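Local coordinates for protein putative peptidase (Clostridium acetobutylicum, PDB 3K9T) that is of unknown function but binds one zinc ion per subunit and, despite an aminopeptidase-like region, probably serves in making modified polysaccharides rather than in cleaving peptides, at residues Ser219-Phe224 against Ile232-Arg237; Asp273-Lys278 against Tyr351-Asn356. All coordinates share one frame; numbering follows the deposited sequence.

Contact 1: Ser219-Phe224 against Ile232-Arg237; sequences SYRFLF and ITWLSR
Arg221 and Leu223 receive the indole of Trp234 in a buried strand-on-helix contact, where helix 229-237 lies against one face of the large mixed sheet. Leu223 brings both methyls to the pyrrole part of the ring. Leu223 CD2 lies over one face of the indole, displaced toward the rim, in an off-centre CH-pi contact 4.3 Å from the centroid of the five-membered ring of Trp234. Leu223 CD1 meets Trp234 CD1 obliquely at 3.5 Å. The benzo part is met by the arginine's aliphatic chain, with Arg221 CD 3.3 Å from Trp234 CZ2. That chain runs extended as far as CD and then bends (chi3 -54°), and the guanidinium, its plane 38° from the indole, forms salt bridges with Glu181 and Glu171. The two carboxylates, on the flanking strands 181-187 and 166-174, probably offset the buried charge. Tyr169 of strand 166-174 also meets the Trp234 ring, nearly perpendicular to it. Phe222 and Phe224 turn instead to helix 194-211 on the sheet's other face, while Ile232 and Leu235 pack on Cys366 of a second subunit. Such helix–sheet–helix layering, with strand order 1-2-4-3-5-8-6-7, is characteristic of the zinc-exopeptidase fold.

Contact 2: Asp273-Lys278 against Tyr351-Asn356; sequences DKIVEK and YTIENN
Ile275 packs both branches of its side chain against Thr352 and Ile353, joining helix 271-282 to helix 336-355. The helices come close at this point: the CA atoms of Ile275 and Thr352 are 6.7 Å apart. Ile275 divides its work between two branches. Ile275 CG2, anti to the backbone N, lies against the threonine, 3.7 Å from Thr352 CB and equally near its methyl CG2, and the two side chains run alongside one another but head opposite ways. The other branch is extended (chi2 173°), which carries Ile275 CD1 to 3.6 Å from Ile353 CG1; here the second isoleucine lies nearly perpendicular to the one it meets. Thr352 offers this interface its methyl, its hydroxyl being engaged with the carbonyl O of Glu348 one turn earlier.

Beyond this small apolar core the packing slackens. The side chain of Asn356, partly exposed, stays 4.9 Å from segment 273-278, although its ND2 is hydrogen-bonded to Glu271 OE2, on the same helix, 271-282. Around the contact, Val276 faces Tyr262 of strand 260-263, whereas Ile275 also touches Leu406 of helix 405-412 and Thr352 touches Phe416 of helix 416-428. The pair therefore lies between the aminopeptidase-like sheet and the helices of the C-terminal permutated winged helix-turn-helix domain.

Contacts 1 and 2 are both buried where they touch and lie away from the zinc site, with centres about 22 Å apart, but they hold different elements. Contact 1 joins a helix to a strand inside the sheet and mixes an aromatic ring with an arginine paired with carboxylates; contact 2 joins two helices through aliphatic groups alone and grades into a partly exposed asparagine. Contact 1 also borders another subunit, whereas contact 2 borders the C-terminal domain. They meet directly: Tyr220 OH is 2.7 Å from Glu354 OE2, a probable hydrogen bond tying strand 219-225 to helix 336-355.

Contact 1: Ser219-Phe224 against Ile232-Arg237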
ATOM      1  N   SER A 219      11.302 -20.422 -25.982  1.00 22.73           N
ATOM      2  CA  SER A 219      12.645 -20.873 -26.224  1.00 24.80           C
ATOM      3  C   SER A 219      13.354 -20.716 -24.902  1.00 25.22           C
ATOM      4  O   SER A 219      12.977 -19.864 -24.106  1.00 27.27           O
ATOM      5  CB  SER A 219      13.329 -20.046 -27.306  1.00 25.90           C
ATOM      6  OG  SER A 219      12.790 -20.357 -28.581  1.00 25.73           O
ATOM      7  N   TYR A 220      14.336 -21.583 -24.662  1.00 24.79           N
ATOM      8  CA  TYR A 220      15.074 -21.602 -23.427  1.00 24.53           C
ATOM      9  C   TYR A 220      16.562 -21.627 -23.712  1.00 22.14           C
ATOM     10  O   TYR A 220      17.007 -22.396 -24.541  1.00 21.62           O
ATOM     11  CB  TYR A 220      14.662 -22.823 -22.593  1.00 25.64           C
ATOM     12  CG  TYR A 220      13.287 -22.698 -22.032  1.00 26.79           C
ATOM     13  CD1 TYR A 220      12.172 -22.955 -22.837  1.00 24.51           C
ATOM     14  CD2 TYR A 220      13.084 -22.316 -20.692  1.00 27.50           C
ATOM     15  CE1 TYR A 220      10.895 -22.831 -22.335  1.00 23.95           C
ATOM     16  CE2 TYR A 220      11.793 -22.192 -20.163  1.00 26.19           C
ATOM     17  CZ  TYR A 220      10.699 -22.429 -21.008  1.00 29.34           C
ATOM     18  OH  TYR A 220       9.414 -22.316 -20.538  1.00 31.88           O
ATOM     19  N   ARG A 221      17.315 -20.774 -23.025  1.00 20.26           N
ATOM     20  CA  ARG A 221      18.757 -20.733 -23.150  1.00 20.44           C
ATOM     21  C   ARG A 221      19.385 -20.954 -21.809  1.00 22.65           C
ATOM     22  O   ARG A 221      18.991 -20.341 -20.823  1.00 22.18           O
ATOM     23  CB  ARG A 221      19.203 -19.399 -23.670  1.00 21.63           C
ATOM     24  CG  ARG A 221      20.705 -19.292 -23.975  1.00 22.60           C
ATOM     25  CD  ARG A 221      21.067 -17.869 -24.482  1.00 23.33           C
ATOM     26  NE  ARG A 221      20.231 -17.508 -25.626  1.00 25.46           N
ATOM     27  CZ  ARG A 221      20.399 -17.968 -26.871  1.00 29.81           C
ATOM     28  NH1 ARG A 221      21.398 -18.779 -27.163  1.00 33.75           N
ATOM     29  NH2 ARG A 221      19.571 -17.600 -27.850  1.00 29.17           N
ATOM     30  N   PHE A 222      20.395 -21.818 -21.768  1.00 25.19           N
ATOM     31  CA  PHE A 222      21.050 -22.132 -20.519  1.00 23.87           C
ATOM     32  C   PHE A 222      22.508 -21.740 -20.645  1.00 23.43           C
ATOM     33  O   PHE A 222      23.204 -22.290 -21.467  1.00 23.63           O
ATOM     34  CB  PHE A 222      20.946 -23.605 -20.248  1.00 24.64           C
ATOM     35  CG  PHE A 222      19.570 -24.123 -20.223  1.00 27.11           C
ATOM     36  CD1 PHE A 222      18.901 -24.404 -21.408  1.00 30.99           C
ATOM     37  CD2 PHE A 222      18.947 -24.394 -19.015  1.00 30.74           C
ATOM     38  CE1 PHE A 222      17.595 -24.920 -21.399  1.00 31.56           C
ATOM     39  CE2 PHE A 222      17.652 -24.908 -18.989  1.00 34.73           C
ATOM     40  CZ  PHE A 222      16.967 -25.167 -20.192  1.00 33.92           C
ATOM     41  N   LEU A 223      22.961 -20.806 -19.811  1.00 24.63           N
ATOM     42  CA  LEU A 223      24.326 -20.286 -19.855  1.00 23.98           C
ATOM     43  C   LEU A 223      25.127 -20.809 -18.676  1.00 23.31           C
ATOM     44  O   LEU A 223      24.705 -20.675 -17.533  1.00 23.55           O
ATOM     45  CB  LEU A 223      24.300 -18.765 -19.828  1.00 22.33           C
ATOM     46  CG  LEU A 223      25.656 -18.105 -19.945  1.00 26.29           C
ATOM     47  CD1 LEU A 223      26.270 -18.396 -21.316  1.00 24.31           C
ATOM     48  CD2 LEU A 223      25.486 -16.621 -19.703  1.00 21.82           C
ATOM     49  N   PHE A 224      26.262 -21.443 -18.975  1.00 24.16           N
ATOM     50  CA  PHE A 224      27.233 -21.868 -17.966  1.00 23.29           C
ATOM     51  C   PHE A 224      28.547 -21.077 -18.204  1.00 23.07           C
ATOM     52  O   PHE A 224      29.282 -21.333 -19.153  1.00 24.23           O
ATOM     53  CB  PHE A 224      27.524 -23.343 -18.067  1.00 23.13           C
ATOM     54  CG  PHE A 224      26.350 -24.230 -17.907  1.00 22.61           C
ATOM     55  CD1 PHE A 224      25.483 -24.463 -18.967  1.00 22.59           C
ATOM     56  CD2 PHE A 224      26.160 -24.934 -16.731  1.00 22.98           C
ATOM     57  CE1 PHE A 224      24.414 -25.357 -18.828  1.00 19.69           C
ATOM     58  CE2 PHE A 224      25.105 -25.835 -16.598  1.00 26.26           C
ATOM     59  CZ  PHE A 224      24.234 -26.038 -17.645  1.00 28.83           C
ATOM     60  N   ILE A 232      29.295 -10.963 -18.617  1.00 24.30           N
ATOM     61  CA  ILE A 232      29.669  -9.754 -19.394  1.00 23.93           C
ATOM     62  C   ILE A 232      30.139 -10.185 -20.789  1.00 22.71           C
ATOM     63  O   ILE A 232      29.678  -9.655 -21.786  1.00 21.62           O
ATOM     64  CB  ILE A 232      30.749  -8.897 -18.675  1.00 24.08           C
ATOM     65  CG1 ILE A 232      30.212  -8.389 -17.326  1.00 23.05           C
ATOM     66  CG2 ILE A 232      31.162  -7.683 -19.550  1.00 20.67           C
ATOM     67  CD1 ILE A 232      31.260  -7.698 -16.445  1.00 26.87           C
ATOM     68  N   THR A 233      31.009 -11.195 -20.853  1.00 22.80           N
ATOM     69  CA  THR A 233      31.443 -11.738 -22.133  1.00 22.95           C
ATOM     70  C   THR A 233      30.282 -12.215 -23.000  1.00 23.50           C
ATOM     71  O   THR A 233      30.232 -11.917 -24.205  1.00 24.33           O
ATOM     72  CB  THR A 233      32.428 -12.882 -21.942  1.00 24.35           C
ATOM     73  OG1 THR A 233      33.560 -12.386 -21.211  1.00 20.58           O
ATOM     74  CG2 THR A 233      32.873 -13.474 -23.313  1.00 17.70           C
ATOM     75  N   TRP A 234      29.342 -12.930 -22.391  1.00 21.31           N
ATOM     76  CA  TRP A 234      28.225 -13.440 -23.141  1.00 21.39           C
ATOM     77  C   TRP A 234      27.363 -12.308 -23.671  1.00 23.66           C
ATOM     78  O   TRP A 234      26.996 -12.309 -24.846  1.00 21.65           O
ATOM     79  CB  TRP A 234      27.386 -14.406 -22.320  1.00 22.42           C
ATOM     80  CG  TRP A 234      26.295 -14.990 -23.129  1.00 21.12           C
ATOM     81  CD1 TRP A 234      26.373 -16.080 -23.972  1.00 27.63           C
ATOM     82  CD2 TRP A 234      24.975 -14.500 -23.228  1.00 22.62           C
ATOM     83  NE1 TRP A 234      25.162 -16.299 -24.576  1.00 24.81           N
ATOM     84  CE2 TRP A 234      24.286 -15.333 -24.155  1.00 24.10           C
ATOM     85  CE3 TRP A 234      24.304 -13.419 -22.652  1.00 21.42           C
ATOM     86  CZ2 TRP A 234      22.950 -15.128 -24.492  1.00 19.49           C
ATOM     87  CZ3 TRP A 234      22.967 -13.216 -22.985  1.00 27.40           C
ATOM     88  CH2 TRP A 234      22.308 -14.074 -23.896  1.00 28.26           C
ATOM     89  N   LEU A 235      27.039 -11.345 -22.802  1.00 26.80           N
ATOM     90  CA  LEU A 235      26.224 -10.187 -23.205  1.00 25.42           C
ATOM     91  C   LEU A 235      26.927  -9.421 -24.343  1.00 25.86           C
ATOM     92  O   LEU A 235      26.283  -8.976 -25.291  1.00 24.16           O
ATOM     93  CB  LEU A 235      25.905  -9.270 -22.003  1.00 22.30           C
ATOM     94  CG  LEU A 235      24.872  -9.813 -21.020  1.00 18.97           C
ATOM     95  CD1 LEU A 235      24.799  -9.036 -19.706  1.00 17.07           C
ATOM     96  CD2 LEU A 235      23.506  -9.861 -21.696  1.00 23.11           C
ATOM     97  N   SER A 236      28.252  -9.319 -24.274  1.00 27.66           N
ATOM     98  CA  SER A 236      28.992  -8.546 -25.280  1.00 29.92           C
ATOM     99  C   SER A 236      28.943  -9.259 -26.627  1.00 29.44           C
ATOM    100  O   SER A 236      29.123  -8.650 -27.656  1.00 26.97           O
ATOM    101  CB  SER A 236      30.464  -8.278 -24.858  1.00 29.18           C
ATOM    102  OG  SER A 236      31.306  -9.418 -25.016  1.00 33.04           O
ATOM    103  N   ARG A 237      28.689 -10.555 -26.603  1.00 30.63           N
ATOM    104  CA  ARG A 237      28.656 -11.336 -27.827  1.00 30.56           C
ATOM    105  C   ARG A 237      27.247 -11.629 -28.313  1.00 29.14           C
ATOM    106  O   ARG A 237      27.093 -12.265 -29.346  1.00 30.52           O
ATOM    107  CB  ARG A 237      29.456 -12.632 -27.604  1.00 30.05           C
ATOM    108  CG  ARG A 237      30.975 -12.361 -27.501  1.00 31.18           C
ATOM    109  CD  ARG A 237      31.729 -13.393 -26.689  1.00 30.25           C
ATOM    110  NE  ARG A 237      31.560 -14.718 -27.251  1.00 31.48           N
ATOM    111  CZ  ARG A 237      32.239 -15.207 -28.281  1.00 33.27           C
ATOM    112  NH1 ARG A 237      33.168 -14.480 -28.901  1.00 38.95           N
ATOM    113  NH2 ARG A 237      31.972 -16.431 -28.706  1.00 27.56           N
TER

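Contact 2: Asp273-Lys278 against Tyr351-Asn356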
ATOM      1  N   ASP A 273       8.819 -12.367 -11.482  1.00 24.78           N
ATOM      2  CA  ASP A 273       8.662 -12.138 -10.017  1.00 21.66           C
ATOM      3  C   ASP A 273       7.318 -12.629  -9.550  1.00 22.42           C
ATOM      4  O   ASP A 273       7.212 -13.318  -8.515  1.00 22.02           O
ATOM      5  CB  ASP A 273       8.729 -10.646  -9.666  1.00 19.21           C
ATOM      6  CG  ASP A 273      10.074 -10.014  -9.993  1.00 24.88           C
ATOM      7  OD1 ASP A 273      11.125 -10.621  -9.668  1.00 21.64           O
ATOM      8  OD2 ASP A 273      10.070  -8.905 -10.582  1.00 19.90           O
ATOM      9  N   LYS A 274       6.285 -12.253 -10.311  1.00 23.46           N
ATOM     10  CA  LYS A 274       4.910 -12.596  -9.985  1.00 24.77           C
ATOM     11  C   LYS A 274       4.752 -14.098 -10.074  1.00 23.94           C
ATOM     12  O   LYS A 274       4.085 -14.705  -9.231  1.00 25.40           O
ATOM     13  CB  LYS A 274       3.928 -11.846 -10.901  1.00 28.18           C
ATOM     14  CG  LYS A 274       3.966 -10.329 -10.715  1.00 30.82           C
ATOM     15  CD  LYS A 274       2.755  -9.702 -10.105  1.00 45.72           C
ATOM     16  CE  LYS A 274       1.748  -9.273 -11.212  1.00 58.45           C
ATOM     17  NZ  LYS A 274       0.842  -8.113 -10.778  1.00 60.35           N
ATOM     18  N   ILE A 275       5.384 -14.713 -11.074  1.00 23.30           N
ATOM     19  CA  ILE A 275       5.250 -16.174 -11.246  1.00 22.74           C
ATOM     20  C   ILE A 275       5.966 -16.889 -10.092  1.00 23.14           C
ATOM     21  O   ILE A 275       5.381 -17.731  -9.406  1.00 22.17           O
ATOM     22  CB  ILE A 275       5.822 -16.674 -12.586  1.00 21.57           C
ATOM     23  CG1 ILE A 275       4.883 -16.326 -13.731  1.00 24.01           C
ATOM     24  CG2 ILE A 275       6.079 -18.188 -12.552  1.00  8.76           C
ATOM     25  CD1 ILE A 275       5.492 -16.665 -15.082  1.00 26.38           C
ATOM     26  N   VAL A 276       7.232 -16.563  -9.874  1.00 20.88           N
ATOM     27  CA  VAL A 276       7.951 -17.251  -8.795  1.00 24.83           C
ATOM     28  C   VAL A 276       7.274 -17.051  -7.417  1.00 23.98           C
ATOM     29  O   VAL A 276       7.177 -17.996  -6.653  1.00 20.24           O
ATOM     30  CB  VAL A 276       9.466 -16.879  -8.732  1.00 25.32           C
ATOM     31  CG1 VAL A 276      10.097 -17.453  -7.439  1.00 10.27           C
ATOM     32  CG2 VAL A 276      10.183 -17.392 -10.016  1.00 19.84           C
ATOM     33  N   GLU A 277       6.781 -15.852  -7.110  1.00 24.37           N
ATOM     34  CA  GLU A 277       6.196 -15.643  -5.766  1.00 26.32           C
ATOM     35  C   GLU A 277       4.872 -16.401  -5.628  1.00 26.26           C
ATOM     36  O   GLU A 277       4.571 -16.891  -4.564  1.00 26.07           O
ATOM     37  CB  GLU A 277       6.055 -14.164  -5.434  1.00 25.91           C
ATOM     38  CG  GLU A 277       7.414 -13.426  -5.375  1.00 32.36           C
ATOM     39  CD  GLU A 277       7.252 -11.924  -5.476  1.00 35.65           C
ATOM     40  OE1 GLU A 277       6.310 -11.399  -4.849  1.00 33.36           O
ATOM     41  OE2 GLU A 277       8.055 -11.268  -6.177  1.00 24.24           O
ATOM     42  N   LYS A 278       4.138 -16.558  -6.733  1.00 25.13           N
ATOM     43  CA  LYS A 278       2.890 -17.304  -6.738  1.00 24.25           C
ATOM     44  C   LYS A 278       3.120 -18.801  -6.569  1.00 23.92           C
ATOM     45  O   LYS A 278       2.318 -19.478  -5.910  1.00 22.65           O
ATOM     46  CB  LYS A 278       2.091 -17.026  -8.027  1.00 26.84           C
ATOM     47  CG  LYS A 278       0.618 -17.498  -8.002  1.00 25.85           C
ATOM     48  CD  LYS A 278      -0.161 -16.901  -6.817  1.00 28.08           C
ATOM     49  CE  LYS A 278      -1.648 -17.138  -6.983  1.00 26.21           C
ATOM     50  NZ  LYS A 278      -2.400 -17.071  -5.712  1.00 23.95           N
ATOM     51  N   TYR A 351       6.539 -24.602 -15.746  1.00 23.20           N
ATOM     52  CA  TYR A 351       5.141 -24.947 -16.039  1.00 22.69           C
ATOM     53  C   TYR A 351       4.257 -23.688 -15.990  1.00 26.40           C
ATOM     54  O   TYR A 351       3.411 -23.510 -16.843  1.00 25.60           O
ATOM     55  CB  TYR A 351       4.614 -25.989 -15.040  1.00 31.76           C
ATOM     56  CG  TYR A 351       3.135 -26.334 -15.177  1.00 18.33           C
ATOM     57  CD1 TYR A 351       2.137 -25.515 -14.626  1.00 17.50           C
ATOM     58  CD2 TYR A 351       2.734 -27.483 -15.837  1.00 15.42           C
ATOM     59  CE1 TYR A 351       0.795 -25.843 -14.749  1.00 23.70           C
ATOM     60  CE2 TYR A 351       1.377 -27.827 -15.959  1.00 32.80           C
ATOM     61  CZ  TYR A 351       0.419 -27.010 -15.408  1.00 32.52           C
ATOM     62  OH  TYR A 351      -0.909 -27.339 -15.538  1.00 22.62           O
ATOM     63  N   THR A 352       4.462 -22.809 -15.013  1.00 21.72           N
ATOM     64  CA  THR A 352       3.630 -21.592 -14.896  1.00 16.29           C
ATOM     65  C   THR A 352       3.906 -20.613 -16.057  1.00 22.65           C
ATOM     66  O   THR A 352       2.991 -20.046 -16.666  1.00 26.44           O
ATOM     67  CB  THR A 352       3.817 -20.920 -13.509  1.00 29.90           C
ATOM     68  OG1 THR A 352       3.609 -21.892 -12.473  1.00 22.22           O
ATOM     69  CG2 THR A 352       2.836 -19.777 -13.316  1.00 12.10           C
ATOM     70  N   ILE A 353       5.177 -20.427 -16.363  1.00 23.81           N
ATOM     71  CA  ILE A 353       5.582 -19.569 -17.459  1.00 22.49           C
ATOM     72  C   ILE A 353       4.900 -20.015 -18.733  1.00 44.45           C
ATOM     73  O   ILE A 353       4.355 -19.207 -19.461  1.00 22.03           O
ATOM     74  CB  ILE A 353       7.106 -19.638 -17.685  1.00 38.64           C
ATOM     75  CG1 ILE A 353       7.849 -18.933 -16.564  1.00 29.41           C
ATOM     76  CG2 ILE A 353       7.506 -19.036 -19.056  1.00 13.51           C
ATOM     77  CD1 ILE A 353       9.339 -19.300 -16.563  1.00 22.35           C
ATOM     78  N   GLU A 354       4.943 -21.316 -18.987  1.00 29.46           N
ATOM     79  CA  GLU A 354       4.425 -21.880 -20.229  1.00 32.73           C
ATOM     80  C   GLU A 354       2.905 -21.815 -20.357  1.00 21.84           C
ATOM     81  O   GLU A 354       2.392 -21.542 -21.428  1.00 32.29           O
ATOM     82  CB  GLU A 354       4.861 -23.335 -20.297  1.00 24.02           C
ATOM     83  CG  GLU A 354       6.309 -23.516 -20.626  1.00 26.38           C
ATOM     84  CD  GLU A 354       6.582 -23.387 -22.096  1.00 27.65           C
ATOM     85  OE1 GLU A 354       5.833 -24.006 -22.869  1.00 31.59           O
ATOM     86  OE2 GLU A 354       7.543 -22.668 -22.470  1.00 22.07           O
ATOM     87  N   ASN A 355       2.199 -22.069 -19.252  1.00 34.08           N
ATOM     88  CA  ASN A 355       0.733 -22.100 -19.238  1.00 24.13           C
ATOM     89  C   ASN A 355       0.013 -20.820 -18.810  1.00 25.45           C
ATOM     90  O   ASN A 355      -1.196 -20.857 -18.579  1.00 27.00           O
ATOM     91  CB  ASN A 355       0.240 -23.262 -18.356  1.00 31.98           C
ATOM     92  CG  ASN A 355       0.599 -24.619 -18.931  1.00 32.30           C
ATOM     93  OD1 ASN A 355       0.217 -24.936 -20.048  1.00 35.78           O
ATOM     94  ND2 ASN A 355       1.337 -25.431 -18.158  1.00 38.90           N
ATOM     95  N   ASN A 356       0.733 -19.704 -18.704  1.00 23.38           N
ATOM     96  CA  ASN A 356       0.135 -18.424 -18.318  1.00 29.13           C
ATOM     97  C   ASN A 356      -0.551 -17.762 -19.503  1.00 20.92           C
ATOM     98  O   ASN A 356      -0.122 -16.710 -19.965  1.00 25.58           O
ATOM     99  CB  ASN A 356       1.186 -17.449 -17.737  1.00 20.39           C
ATOM    100  CG  ASN A 356       0.554 -16.190 -17.126  1.00 23.13           C
ATOM    101  OD1 ASN A 356      -0.586 -16.232 -16.692  1.00 27.46           O
ATOM    102  ND2 ASN A 356       1.299 -15.079 -17.082  1.00 23.17           N
TER